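Local structure of suppressor of fused homolog (Drosophila melanogaster, 6LPH) at residues P70-I75 and E112-Q117; L136-R141 and I156-S161; S161-T166 and T232-Q237; L170-V175 and D202-A207; S208-N211 and N217-R220. The protein probably binds and sequesters DNA-binding transcription factors and forms a complex with Fu, this chain being the N-terminal part of the protein. One frame throughout, in Å; residues are numbered along the deposited sequence.

Contact 1. Residues P70-I75 and E112-Q117; sequences PHWHYI and EIELKQ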
# COMPACT_ATOMS: atom_id res chain seq x y z
N PRO A 70 3.33 -7.55 -13.91
CA PRO A 70 2.35 -6.46 -13.97
C PRO A 70 1.55 -6.42 -12.69
O PRO A 70 1.21 -7.49 -12.14
CB PRO A 70 1.43 -6.84 -15.14
CG PRO A 70 1.91 -8.15 -15.66
CD PRO A 70 3.13 -8.60 -14.94
N HIS A 71 1.26 -5.21 -12.21
CA HIS A 71 0.58 -5.08 -10.94
C HIS A 71 -0.06 -3.72 -10.79
O HIS A 71 0.15 -2.81 -11.61
CB HIS A 71 1.53 -5.40 -9.79
CG HIS A 71 2.68 -4.40 -9.63
ND1 HIS A 71 3.87 -4.54 -10.27
CD2 HIS A 71 2.81 -3.30 -8.79
CE1 HIS A 71 4.70 -3.54 -9.90
NE2 HIS A 71 4.05 -2.78 -9.00
N TRP A 72 -0.86 -3.61 -9.73
CA TRP A 72 -1.48 -2.37 -9.32
C TRP A 72 -0.67 -1.76 -8.20
O TRP A 72 -0.30 -2.48 -7.27
CB TRP A 72 -2.86 -2.69 -8.81
CG TRP A 72 -3.76 -3.40 -9.80
CD1 TRP A 72 -4.29 -4.69 -9.70
CD2 TRP A 72 -4.27 -2.87 -11.04
NE1 TRP A 72 -5.11 -4.97 -10.79
CE2 TRP A 72 -5.13 -3.92 -11.63
CE3 TRP A 72 -4.13 -1.68 -11.72
CZ2 TRP A 72 -5.78 -3.75 -12.83
CZ3 TRP A 72 -4.80 -1.52 -12.95
CH2 TRP A 72 -5.60 -2.53 -13.47
N HIS A 73 -0.39 -0.46 -8.25
CA HIS A 73 0.48 0.21 -7.23
C HIS A 73 -0.37 1.28 -6.52
O HIS A 73 -0.93 2.18 -7.18
CB HIS A 73 1.66 0.83 -7.93
CG HIS A 73 2.72 1.43 -7.03
ND1 HIS A 73 3.64 2.31 -7.50
CD2 HIS A 73 3.01 1.26 -5.67
CE1 HIS A 73 4.49 2.68 -6.51
NE2 HIS A 73 4.13 2.03 -5.39
N TYR A 74 -0.52 1.12 -5.20
CA TYR A 74 -1.34 2.02 -4.40
C TYR A 74 -0.45 2.93 -3.56
O TYR A 74 0.52 2.45 -2.99
CB TYR A 74 -2.19 1.20 -3.44
CG TYR A 74 -3.12 0.28 -4.22
CD1 TYR A 74 -2.68 -0.94 -4.71
CD2 TYR A 74 -4.42 0.68 -4.51
CE1 TYR A 74 -3.57 -1.81 -5.42
CE2 TYR A 74 -5.32 -0.18 -5.21
CZ TYR A 74 -4.85 -1.41 -5.68
OH TYR A 74 -5.68 -2.25 -6.41
N ILE A 75 -0.79 4.23 -3.48
CA ILE A 75 0.01 5.20 -2.64
C ILE A 75 -0.93 6.07 -1.80
O ILE A 75 -1.86 6.67 -2.35
CB ILE A 75 0.97 6.08 -3.48
CG1 ILE A 75 1.88 5.22 -4.35
CG2 ILE A 75 1.85 6.97 -2.54
CD1 ILE A 75 1.39 5.10 -5.77
N GLU A 112 -4.98 -13.93 -12.83
CA GLU A 112 -5.05 -14.55 -14.16
C GLU A 112 -6.24 -14.01 -14.95
O GLU A 112 -6.12 -13.70 -16.15
CB GLU A 112 -5.09 -16.08 -14.09
CG GLU A 112 -3.70 -16.73 -14.13
CD GLU A 112 -2.90 -16.50 -12.85
OE1 GLU A 112 -1.84 -15.83 -12.90
OE2 GLU A 112 -3.35 -16.98 -11.78
N ILE A 113 -7.38 -13.87 -14.28
CA ILE A 113 -8.58 -13.29 -14.88
C ILE A 113 -8.32 -11.87 -15.44
O ILE A 113 -8.61 -11.60 -16.61
CB ILE A 113 -9.81 -13.39 -13.92
CG1 ILE A 113 -10.57 -12.07 -13.76
CG2 ILE A 113 -9.38 -13.85 -12.53
CD1 ILE A 113 -11.28 -11.57 -15.00
N GLU A 114 -7.74 -11.00 -14.61
CA GLU A 114 -7.36 -9.65 -15.01
C GLU A 114 -6.39 -9.62 -16.19
O GLU A 114 -6.48 -8.74 -17.04
CB GLU A 114 -6.72 -8.90 -13.83
CG GLU A 114 -7.68 -8.40 -12.76
CD GLU A 114 -6.97 -7.75 -11.57
OE1 GLU A 114 -5.93 -8.26 -11.11
OE2 GLU A 114 -7.46 -6.71 -11.07
N LEU A 115 -5.45 -10.56 -16.21
CA LEU A 115 -4.40 -10.58 -17.22
C LEU A 115 -4.94 -10.93 -18.61
O LEU A 115 -4.41 -10.45 -19.62
CB LEU A 115 -3.22 -11.48 -16.81
CG LEU A 115 -2.26 -10.80 -15.81
CD1 LEU A 115 -1.44 -11.80 -15.01
CD2 LEU A 115 -1.35 -9.77 -16.48
N LYS A 116 -6.00 -11.74 -18.65
CA LYS A 116 -6.58 -12.14 -19.93
C LYS A 116 -7.44 -11.04 -20.58
O LYS A 116 -7.75 -11.12 -21.78
CB LYS A 116 -7.35 -13.46 -19.80
N GLN A 117 -7.80 -10.03 -19.80
CA GLN A 117 -8.63 -8.92 -20.30
C GLN A 117 -7.88 -7.83 -21.09
O GLN A 117 -8.25 -7.54 -22.23
CB GLN A 117 -9.45 -8.29 -19.16
CG GLN A 117 -10.92 -8.66 -19.16
CD GLN A 117 -11.21 -10.04 -18.58
OE1 GLN A 117 -11.72 -10.16 -17.46
NE2 GLN A 117 -10.90 -11.09 -19.35
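W72 and E114 carry the polar half of this contact, and P70 and L115 the apolar half. The indole N-H of W72 gives its hydrogen to the E114 carboxylate: NE1 lies 2.9 Å from OE2 of E114 with an N-H...O angle of 145°. A second, weak bond runs from W72 NE1 to E114 OE1 at 3.4 Å. The bond to OE2 is not coplanar with either group, for the indole nitrogen stands above the carboxylate plane and the ring and carboxylate planes are turned 58° apart. E114 reaches the ring edge because its chain is extended beyond CG (chi2 177°). OE1 also accepts from the backbone N of T111, just ahead of helix 112-120, which ties the glutamate back to the start of its own helix.

In the fold, residues 71-75 belong to an inner strand of the mixed sheet, flanked antiparallel by strands 54-60 and 97-109. Helix 112-120 follows the second of these, and W72 meets it near the beginning of its own strand. The indole is further packed by P128 and P129, and K110 makes a cation-pi contact with it.

The apolar contact is a single touch beside this bond. CG of P70 meets CD2 of L115 at 3.7 Å, the two side chains crossing at about a right angle.

Contact 2. Residues L136-R141 and I156-S161; sequences LQAIGR and IPWRKS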
# COMPACT_ATOMS: atom_id res chain seq x y z
N LEU A 136 -5.26 0.05 3.49
CA LEU A 136 -4.40 1.17 3.86
C LEU A 136 -5.07 2.10 4.87
O LEU A 136 -4.38 2.58 5.76
CB LEU A 136 -3.92 1.98 2.63
CG LEU A 136 -3.20 1.16 1.54
CD1 LEU A 136 -2.68 2.04 0.41
CD2 LEU A 136 -2.06 0.36 2.16
N GLN A 137 -6.38 2.35 4.75
CA GLN A 137 -7.07 3.17 5.77
C GLN A 137 -6.94 2.52 7.15
O GLN A 137 -6.67 3.22 8.13
CB GLN A 137 -8.54 3.42 5.47
CG GLN A 137 -8.82 4.25 4.25
CD GLN A 137 -8.55 5.74 4.44
OE1 GLN A 137 -8.05 6.18 5.49
NE2 GLN A 137 -8.89 6.53 3.40
N ALA A 138 -7.13 1.21 7.20
CA ALA A 138 -7.12 0.46 8.45
C ALA A 138 -5.69 0.46 9.05
O ALA A 138 -5.52 0.61 10.26
CB ALA A 138 -7.62 -0.97 8.25
N ILE A 139 -4.68 0.30 8.20
CA ILE A 139 -3.30 0.38 8.69
C ILE A 139 -3.00 1.81 9.17
O ILE A 139 -2.40 2.01 10.23
CB ILE A 139 -2.24 -0.12 7.67
CG1 ILE A 139 -2.45 -1.62 7.38
CG2 ILE A 139 -0.80 0.19 8.16
CD1 ILE A 139 -1.79 -2.06 6.07
N GLY A 140 -3.44 2.79 8.38
CA GLY A 140 -3.41 4.19 8.80
C GLY A 140 -4.02 4.44 10.18
O GLY A 140 -3.41 5.12 11.01
N ARG A 141 -5.20 3.88 10.44
CA ARG A 141 -5.85 4.06 11.76
C ARG A 141 -5.02 3.43 12.86
O ARG A 141 -4.87 4.00 13.93
CB ARG A 141 -7.26 3.44 11.81
CG ARG A 141 -8.38 4.40 11.42
CD ARG A 141 -9.76 3.76 11.60
NE ARG A 141 -9.93 2.61 10.70
CZ ARG A 141 -10.36 2.69 9.44
NH1 ARG A 141 -10.69 3.87 8.94
NH2 ARG A 141 -10.46 1.61 8.68
N ILE A 156 3.64 -6.45 10.74
CA ILE A 156 2.38 -6.10 11.34
C ILE A 156 1.57 -7.40 11.46
O ILE A 156 1.16 -7.96 10.42
CB ILE A 156 1.59 -5.05 10.53
CG1 ILE A 156 2.45 -3.81 10.25
CG2 ILE A 156 0.28 -4.73 11.27
CD1 ILE A 156 1.87 -2.80 9.27
N PRO A 157 1.35 -7.88 12.69
CA PRO A 157 0.60 -9.14 12.86
C PRO A 157 -0.89 -8.86 12.74
O PRO A 157 -1.63 -8.85 13.74
CB PRO A 157 0.97 -9.60 14.27
CG PRO A 157 1.38 -8.37 15.01
CD PRO A 157 1.85 -7.35 13.98
N TRP A 158 -1.30 -8.62 11.49
CA TRP A 158 -2.67 -8.27 11.10
C TRP A 158 -3.67 -9.34 11.41
O TRP A 158 -4.82 -9.06 11.80
CB TRP A 158 -2.68 -7.99 9.60
CG TRP A 158 -3.78 -7.08 9.15
CD1 TRP A 158 -4.77 -7.34 8.21
CD2 TRP A 158 -4.02 -5.70 9.57
NE1 TRP A 158 -5.58 -6.25 8.02
CE2 TRP A 158 -5.20 -5.24 8.82
CE3 TRP A 158 -3.41 -4.82 10.47
CZ2 TRP A 158 -5.74 -3.95 8.98
CZ3 TRP A 158 -3.95 -3.53 10.62
CH2 TRP A 158 -5.08 -3.11 9.89
N ARG A 159 -3.24 -10.58 11.24
CA ARG A 159 -4.07 -11.78 11.54
C ARG A 159 -5.41 -11.85 10.82
O ARG A 159 -6.39 -12.28 11.41
CB ARG A 159 -4.30 -11.94 13.07
CG ARG A 159 -3.03 -12.01 13.90
CD ARG A 159 -2.16 -13.19 13.49
NE ARG A 159 -1.06 -13.35 14.42
CZ ARG A 159 -0.07 -14.23 14.28
NH1 ARG A 159 0.01 -15.01 13.20
NH2 ARG A 159 0.88 -14.27 15.20
N LYS A 160 -5.47 -11.40 9.57
CA LYS A 160 -6.66 -11.61 8.74
C LYS A 160 -6.34 -11.30 7.29
O LYS A 160 -5.46 -10.48 6.99
CB LYS A 160 -7.87 -10.81 9.23
CG LYS A 160 -7.61 -9.34 9.40
CD LYS A 160 -8.52 -8.67 10.43
CE LYS A 160 -8.16 -7.19 10.56
NZ LYS A 160 -6.90 -6.90 11.36
N SER A 161 -7.02 -12.00 6.38
CA SER A 161 -6.74 -11.84 4.97
C SER A 161 -6.82 -10.37 4.61
O SER A 161 -7.73 -9.65 5.03
CB SER A 161 -7.72 -12.66 4.09
OG SER A 161 -9.05 -12.25 4.33
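Packing of W158 against A138 and I139 is an apolar contact between helix 131-146 and the loop that leaves the edge strand 155-156. The loop turns sharply at P157, the centre of an inverse gamma turn, and W158 then directs its indole at the helix, with CG anti to the backbone N (chi1 -155°). The six-membered ring is met in two ways. A138 comes to its edge, CB lying in the ring plane 3.6 Å from CZ2 of W158. I139 lies over one face: its CG1 is 4.2 Å from the centroid of that ring and 22° off the normal, a CH-pi contact displaced toward the rim. Separately, CG2 of I139 touches CD1 of I156 at 4.2 Å. I139 also rests on L104 and L173 of the sheet, joining helix, loop and strands.

The face of W158 opposite I139 is covered by K160, whose NZ sits 3.4 Å above the ring plane, over its centre. That ammonium is held by a 3.0 Å hydrogen bond from K160 NZ to W158 O. The indole is thus sandwiched between a hydrocarbon branch and an ammonium group, which would be expected to restrict its rotation; the positive charge probably also interacts favourably with the pi electrons.

Contact 3. Residues S161-T166 and T232-Q237; sequences SLDGST and TNMDRQ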
# COMPACT_ATOMS: atom_id res chain seq x y z
N SER A 161 -7.02 -12.00 6.38
CA SER A 161 -6.74 -11.84 4.97
C SER A 161 -6.82 -10.37 4.61
O SER A 161 -7.73 -9.65 5.03
CB SER A 161 -7.72 -12.66 4.09
OG SER A 161 -9.05 -12.25 4.33
N LEU A 162 -5.83 -9.92 3.84
CA LEU A 162 -5.74 -8.51 3.47
C LEU A 162 -6.95 -8.05 2.65
O LEU A 162 -7.35 -6.90 2.72
CB LEU A 162 -4.45 -8.27 2.70
CG LEU A 162 -3.15 -8.86 3.27
CD1 LEU A 162 -2.01 -8.29 2.42
CD2 LEU A 162 -2.96 -8.58 4.77
N ASP A 163 -7.53 -8.96 1.88
CA ASP A 163 -8.65 -8.62 1.02
C ASP A 163 -9.99 -9.03 1.61
O ASP A 163 -11.02 -8.91 0.94
CB ASP A 163 -8.46 -9.25 -0.37
CG ASP A 163 -8.32 -10.79 -0.33
OD1 ASP A 163 -8.39 -11.42 0.75
OD2 ASP A 163 -8.12 -11.37 -1.41
N GLY A 164 -9.98 -9.52 2.85
CA GLY A 164 -11.20 -10.02 3.49
C GLY A 164 -11.76 -11.32 2.92
O GLY A 164 -12.85 -11.75 3.30
N SER A 165 -11.01 -11.96 2.01
CA SER A 165 -11.38 -13.29 1.49
C SER A 165 -11.20 -14.38 2.56
O SER A 165 -10.42 -14.21 3.52
CB SER A 165 -10.52 -13.64 0.27
OG SER A 165 -9.17 -13.99 0.66
N THR A 166 -11.90 -15.49 2.38
CA THR A 166 -11.73 -16.67 3.24
C THR A 166 -10.60 -17.59 2.78
O THR A 166 -10.21 -18.50 3.51
CB THR A 166 -13.03 -17.52 3.42
OG1 THR A 166 -13.38 -18.19 2.19
CG2 THR A 166 -14.21 -16.67 3.91
N THR A 232 2.82 -8.24 -3.91
CA THR A 232 1.95 -9.21 -3.21
C THR A 232 0.96 -9.91 -4.15
O THR A 232 0.20 -9.23 -4.85
CB THR A 232 1.15 -8.50 -2.12
OG1 THR A 232 2.06 -7.89 -1.20
CG2 THR A 232 0.20 -9.48 -1.37
N ASN A 233 0.99 -11.25 -4.17
CA ASN A 233 0.05 -12.06 -4.95
C ASN A 233 -0.90 -12.78 -3.98
O ASN A 233 -0.49 -13.69 -3.27
CB ASN A 233 0.81 -13.08 -5.83
CG ASN A 233 -0.11 -14.14 -6.42
OD1 ASN A 233 -1.32 -13.94 -6.54
ND2 ASN A 233 0.46 -15.31 -6.76
N MET A 234 -2.16 -12.34 -3.91
CA MET A 234 -3.12 -12.88 -2.91
C MET A 234 -3.43 -14.37 -3.11
O MET A 234 -3.93 -15.02 -2.20
CB MET A 234 -4.41 -12.05 -2.87
CG MET A 234 -4.16 -10.57 -2.52
SD MET A 234 -3.41 -10.32 -0.87
CE MET A 234 -4.75 -10.94 0.15
N ASP A 235 -3.11 -14.88 -4.30
CA ASP A 235 -3.35 -16.28 -4.63
C ASP A 235 -2.11 -17.15 -4.42
O ASP A 235 -2.10 -18.32 -4.80
CB ASP A 235 -3.79 -16.41 -6.11
CG ASP A 235 -5.07 -15.67 -6.41
OD1 ASP A 235 -6.03 -15.78 -5.61
OD2 ASP A 235 -5.13 -14.98 -7.45
N ARG A 236 -1.06 -16.57 -3.83
CA ARG A 236 0.16 -17.36 -3.58
C ARG A 236 -0.13 -18.59 -2.73
O ARG A 236 -0.81 -18.50 -1.70
CB ARG A 236 1.26 -16.54 -2.90
CG ARG A 236 2.60 -17.01 -3.36
CD ARG A 236 3.84 -16.63 -2.59
NE ARG A 236 3.83 -15.48 -1.68
CZ ARG A 236 4.46 -15.52 -0.50
NH1 ARG A 236 4.50 -14.48 0.32
NH2 ARG A 236 5.05 -16.66 -0.12
N GLN A 237 0.44 -19.72 -3.11
CA GLN A 237 0.03 -20.99 -2.50
C GLN A 237 1.02 -21.52 -1.49
O GLN A 237 0.63 -22.26 -0.59
CB GLN A 237 -0.26 -22.05 -3.57
CG GLN A 237 -1.60 -21.90 -4.30
CD GLN A 237 -2.78 -21.66 -3.36
OE1 GLN A 237 -3.49 -20.67 -3.49
NE2 GLN A 237 -2.97 -22.55 -2.40
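M234 and D163 extend toward each other from opposite directions, while L162 meets the methionine at about a right angle. The thioether is folded, bent at both chi2 (-61°) and chi3 (-65°), which brings its methyl CE back against residues 162 and 163. CE lies over one face of the carboxylate, 3.6 Å from CG of D163 and 3.7 Å from each of its OD1 and OD2. On its other contact, CE of M234 is 3.7 Å from CB of L162.

Both partners sit on type I beta turns: S161 to G164, in the loop between strands 155-156 and 172-186, and N233 to R236, in the loop between helices 201-219 and 240-243. D163 OD1 and N233 OD1 each accept from the backbone N two residues on (S165, D235), forming Asx turns. W131 of helix 131-146 touches L162, D163 and M234 alike.

The carboxylate is kept in position from its own loop. D163 OD1 receives S165 OG at 2.7 Å and S165 N at 3.0 Å, both from the face away from CE.

Contact 4. Residues L170-V175 and D202-A207; sequences LQNLLV and DELEQA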
# COMPACT_ATOMS: atom_id res chain seq x y z
N LEU A 170 -2.52 -14.99 2.65
CA LEU A 170 -1.81 -13.74 3.07
C LEU A 170 -2.60 -12.94 4.13
O LEU A 170 -3.51 -12.17 3.77
CB LEU A 170 -1.43 -12.88 1.86
CG LEU A 170 -0.60 -13.58 0.78
CD1 LEU A 170 -0.09 -12.54 -0.21
CD2 LEU A 170 0.59 -14.34 1.36
N GLN A 171 -2.25 -13.13 5.42
CA GLN A 171 -2.98 -12.58 6.58
C GLN A 171 -2.19 -11.60 7.41
O GLN A 171 -2.68 -11.17 8.46
CB GLN A 171 -3.25 -13.64 7.65
CG GLN A 171 -3.49 -15.04 7.20
CD GLN A 171 -4.86 -15.12 6.72
OE1 GLN A 171 -5.17 -14.46 5.76
NE2 GLN A 171 -5.71 -15.87 7.41
N ASN A 172 -0.95 -11.32 7.01
CA ASN A 172 -0.05 -10.50 7.82
C ASN A 172 0.82 -9.72 6.88
O ASN A 172 0.78 -9.95 5.65
CB ASN A 172 0.81 -11.41 8.74
CG ASN A 172 -0.04 -12.20 9.74
OD1 ASN A 172 -0.26 -13.41 9.57
ND2 ASN A 172 -0.52 -11.54 10.76
N LEU A 173 1.58 -8.77 7.44
CA LEU A 173 2.27 -7.80 6.61
C LEU A 173 3.69 -7.65 7.05
O LEU A 173 3.96 -7.71 8.25
CB LEU A 173 1.63 -6.40 6.75
CG LEU A 173 0.14 -6.44 6.39
CD1 LEU A 173 -0.58 -5.23 6.94
CD2 LEU A 173 0.01 -6.57 4.87
N LEU A 174 4.59 -7.45 6.10
CA LEU A 174 5.94 -6.91 6.43
C LEU A 174 6.04 -5.57 5.78
O LEU A 174 5.26 -5.30 4.87
CB LEU A 174 7.11 -7.80 5.93
CG LEU A 174 7.10 -9.25 6.43
CD1 LEU A 174 8.34 -10.04 5.95
CD2 LEU A 174 6.99 -9.24 7.95
N VAL A 175 7.01 -4.76 6.23
CA VAL A 175 7.21 -3.40 5.72
C VAL A 175 8.58 -3.28 5.04
O VAL A 175 9.62 -3.58 5.63
CB VAL A 175 7.09 -2.33 6.83
CG1 VAL A 175 7.28 -0.91 6.26
CG2 VAL A 175 5.74 -2.46 7.53
N ASP A 202 4.13 -18.36 8.46
CA ASP A 202 5.51 -18.74 8.81
C ASP A 202 6.51 -17.62 8.48
O ASP A 202 7.47 -17.40 9.22
CB ASP A 202 5.95 -20.11 8.22
CG ASP A 202 5.89 -20.16 6.68
OD1 ASP A 202 5.29 -19.27 6.05
OD2 ASP A 202 6.43 -21.13 6.10
N GLU A 203 6.24 -16.88 7.40
CA GLU A 203 7.06 -15.72 7.03
C GLU A 203 6.99 -14.65 8.14
O GLU A 203 8.02 -14.05 8.54
CB GLU A 203 6.62 -15.16 5.66
CG GLU A 203 7.09 -16.04 4.49
CD GLU A 203 6.29 -15.91 3.20
OE1 GLU A 203 6.61 -16.68 2.26
OE2 GLU A 203 5.37 -15.06 3.09
N LEU A 204 5.78 -14.41 8.63
CA LEU A 204 5.58 -13.46 9.73
C LEU A 204 6.31 -13.97 10.97
O LEU A 204 7.05 -13.22 11.62
CB LEU A 204 4.09 -13.27 10.06
CG LEU A 204 3.94 -12.54 11.40
CD1 LEU A 204 4.26 -11.07 11.19
CD2 LEU A 204 2.59 -12.77 12.05
N GLU A 205 6.13 -15.25 11.27
CA GLU A 205 6.78 -15.83 12.44
C GLU A 205 8.30 -15.59 12.42
O GLU A 205 8.87 -15.18 13.43
CB GLU A 205 6.45 -17.33 12.57
CG GLU A 205 6.44 -17.81 14.00
CD GLU A 205 5.18 -18.61 14.38
OE1 GLU A 205 5.27 -19.40 15.34
OE2 GLU A 205 4.10 -18.46 13.73
N GLN A 206 8.93 -15.80 11.27
CA GLN A 206 10.38 -15.70 11.17
C GLN A 206 10.87 -14.26 11.10
O GLN A 206 11.98 -13.97 11.55
CB GLN A 206 10.94 -16.57 10.03
CG GLN A 206 10.54 -18.05 10.13
CD GLN A 206 10.91 -18.72 11.46
OE1 GLN A 206 10.24 -19.68 11.89
NE2 GLN A 206 11.97 -18.23 12.10
N ALA A 207 10.06 -13.36 10.54
CA ALA A 207 10.40 -11.94 10.55
C ALA A 207 10.40 -11.44 11.99
O ALA A 207 11.24 -10.60 12.39
CB ALA A 207 9.42 -11.15 9.70
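Strand 172-175 and helix 202-207 bring N172 and L204 together, their axes approaching to 8.6 Å with an angle of 46° between their N-to-C directions; the nearest alpha carbons are those of this pair, 6.6 Å apart. N172 points at the helix and L204 points back, the two side chains crossing at about a right angle. CD2 of L204 lies against the flat end of the asparagine, 3.5 Å from its CG, and the two CB atoms are 4.0 Å apart. With CG of L204 anti to the backbone N (chi1 167°) and chi2 at 76°, CD2 is carried to N172. One helical turn further on, the contact is purely aliphatic: CB of A207 touches CD2 of L174 at 3.6 Å and CD1 of the same leucine at 4.1 Å. All the touching residues are buried, and the side-chain contacts across the pair are van der Waals in kind.

On the flank of the helix, the buried carboxylate of E203 is well satisfied: OE1 pairs with R236 and V240 N, and OE2 accepts from F200 N. Between its neighbours, strands 189-199 and 155-156, strand 172-186 pairs antiparallel on both sides. L174 also rests on V199 and L216, and L204 on N155.

Contact 5. Residues S208-N211 and N217-R220; sequences SRWN and NFLR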
# COMPACT_ATOMS: atom_id res chain seq x y z
N SER A 208 9.46 -11.97 12.77
CA SER A 208 9.30 -11.60 14.19
C SER A 208 10.40 -12.22 15.04
O SER A 208 11.04 -11.52 15.83
CB SER A 208 7.92 -12.02 14.71
OG SER A 208 7.72 -11.62 16.06
N ARG A 209 10.65 -13.52 14.89
CA ARG A 209 11.62 -14.16 15.79
C ARG A 209 13.07 -13.98 15.32
O ARG A 209 13.97 -13.99 16.13
CB ARG A 209 11.31 -15.63 16.08
CG ARG A 209 11.38 -16.56 14.89
CD ARG A 209 11.17 -18.02 15.33
NE ARG A 209 12.33 -18.47 16.10
CZ ARG A 209 13.48 -18.87 15.56
NH1 ARG A 209 14.50 -19.23 16.33
NH2 ARG A 209 13.63 -18.90 14.24
N TRP A 210 13.26 -13.79 14.01
CA TRP A 210 14.60 -13.70 13.45
C TRP A 210 14.92 -12.33 12.88
O TRP A 210 15.60 -11.55 13.52
CB TRP A 210 14.85 -14.82 12.45
CG TRP A 210 16.12 -14.66 11.65
CD1 TRP A 210 17.44 -14.56 12.13
CD2 TRP A 210 16.23 -14.58 10.21
NE1 TRP A 210 18.33 -14.41 11.08
CE2 TRP A 210 17.66 -14.41 9.90
CE3 TRP A 210 15.31 -14.60 9.15
CZ2 TRP A 210 18.12 -14.29 8.60
CZ3 TRP A 210 15.80 -14.48 7.84
CH2 TRP A 210 17.16 -14.32 7.58
N ASN A 211 14.47 -12.03 11.67
CA ASN A 211 14.51 -10.64 11.19
C ASN A 211 13.76 -10.32 9.89
O ASN A 211 13.85 -11.06 8.91
CB ASN A 211 15.91 -9.97 11.32
CG ASN A 211 16.71 -9.92 10.03
OD1 ASN A 211 16.39 -9.17 9.11
ND2 ASN A 211 17.80 -10.65 10.00
N ASN A 217 14.38 -10.16 2.06
CA ASN A 217 15.46 -10.49 1.14
C ASN A 217 15.23 -11.84 0.50
O ASN A 217 15.50 -11.99 -0.71
CB ASN A 217 16.81 -10.49 1.84
CG ASN A 217 17.41 -9.10 1.96
OD1 ASN A 217 17.06 -8.19 1.20
ND2 ASN A 217 18.34 -8.93 2.91
N PHE A 218 14.73 -12.81 1.28
CA PHE A 218 14.37 -14.13 0.75
C PHE A 218 13.27 -14.02 -0.31
O PHE A 218 13.39 -14.61 -1.38
CB PHE A 218 13.85 -15.08 1.86
CG PHE A 218 14.90 -15.55 2.82
CD1 PHE A 218 16.26 -15.61 2.47
CD2 PHE A 218 14.51 -15.99 4.11
CE1 PHE A 218 17.21 -16.07 3.38
CE2 PHE A 218 15.46 -16.47 5.01
CZ PHE A 218 16.81 -16.49 4.65
N LEU A 219 12.21 -13.26 0.01
CA LEU A 219 11.07 -13.05 -0.90
C LEU A 219 11.45 -12.43 -2.24
O LEU A 219 10.86 -12.76 -3.28
CB LEU A 219 9.99 -12.20 -0.21
CG LEU A 219 9.32 -12.80 1.05
CD1 LEU A 219 8.50 -11.74 1.77
CD2 LEU A 219 8.43 -13.98 0.67
N ARG A 220 12.45 -11.54 -2.22
CA ARG A 220 12.88 -10.82 -3.42
C ARG A 220 13.57 -11.68 -4.45
O ARG A 220 13.74 -11.24 -5.60
CB ARG A 220 13.87 -9.70 -3.05
CG ARG A 220 13.29 -8.43 -2.51
CD ARG A 220 14.42 -7.44 -2.17
NE ARG A 220 13.91 -6.23 -1.50
CZ ARG A 220 14.12 -5.89 -0.22
NH1 ARG A 220 14.84 -6.65 0.60
NH2 ARG A 220 13.59 -4.77 0.26
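Well away from the W210 and F218 ring pair, a weak bond runs from R220 NH1 to N217 OD1 at 2.8 Å with an N-H...O angle of only 117°. It stays within residues 217-220; the contact itself is made by two side chains that come from opposite directions. CZ3 of W210 lies 3.5 Å from CE2 of F218, and CH2 of W210 lies 3.7 Å from CZ of F218. The planes differ by 21°, but the centroids of the six-membered rings are 5.5 Å apart. W210 swings its indole along the helix with CG anti to the backbone N (chi1 170°), from a wider pi-type turn at 208-211. ND2 of N211 lies over one face of that indole, toward its rim.

F218 also packs on V240 and F241, and W210 on L251. The two rings lie nearly parallel but slid apart, so this is side-by-side aromatic packing and not a stack, between residues eight apart on helix 201-219, where that helix meets the C-terminal part of the chain.

How the contacts relate
All five contacts lie within the SUFU family region and come largely in series, except that contacts 4 and 5 are nested inside the loop closed by contact 3. Contacts 1 and 4 both reach the mixed sheet, their centres about 23 Å apart. Contacts 4 and 5 share helix 201-219, with centres about 8 Å apart. Residues 156-166 connect contacts 2 and 3, which share S161. R236 of contact 3 pairs with E203 of contact 4. Helices 131-146 and 201-219 both pack on the sheet, with the loop after 155-156 bonded to residues 170-173 of contact 4, while Q137, in the helical segment of contact 2, packs on the bound peptide.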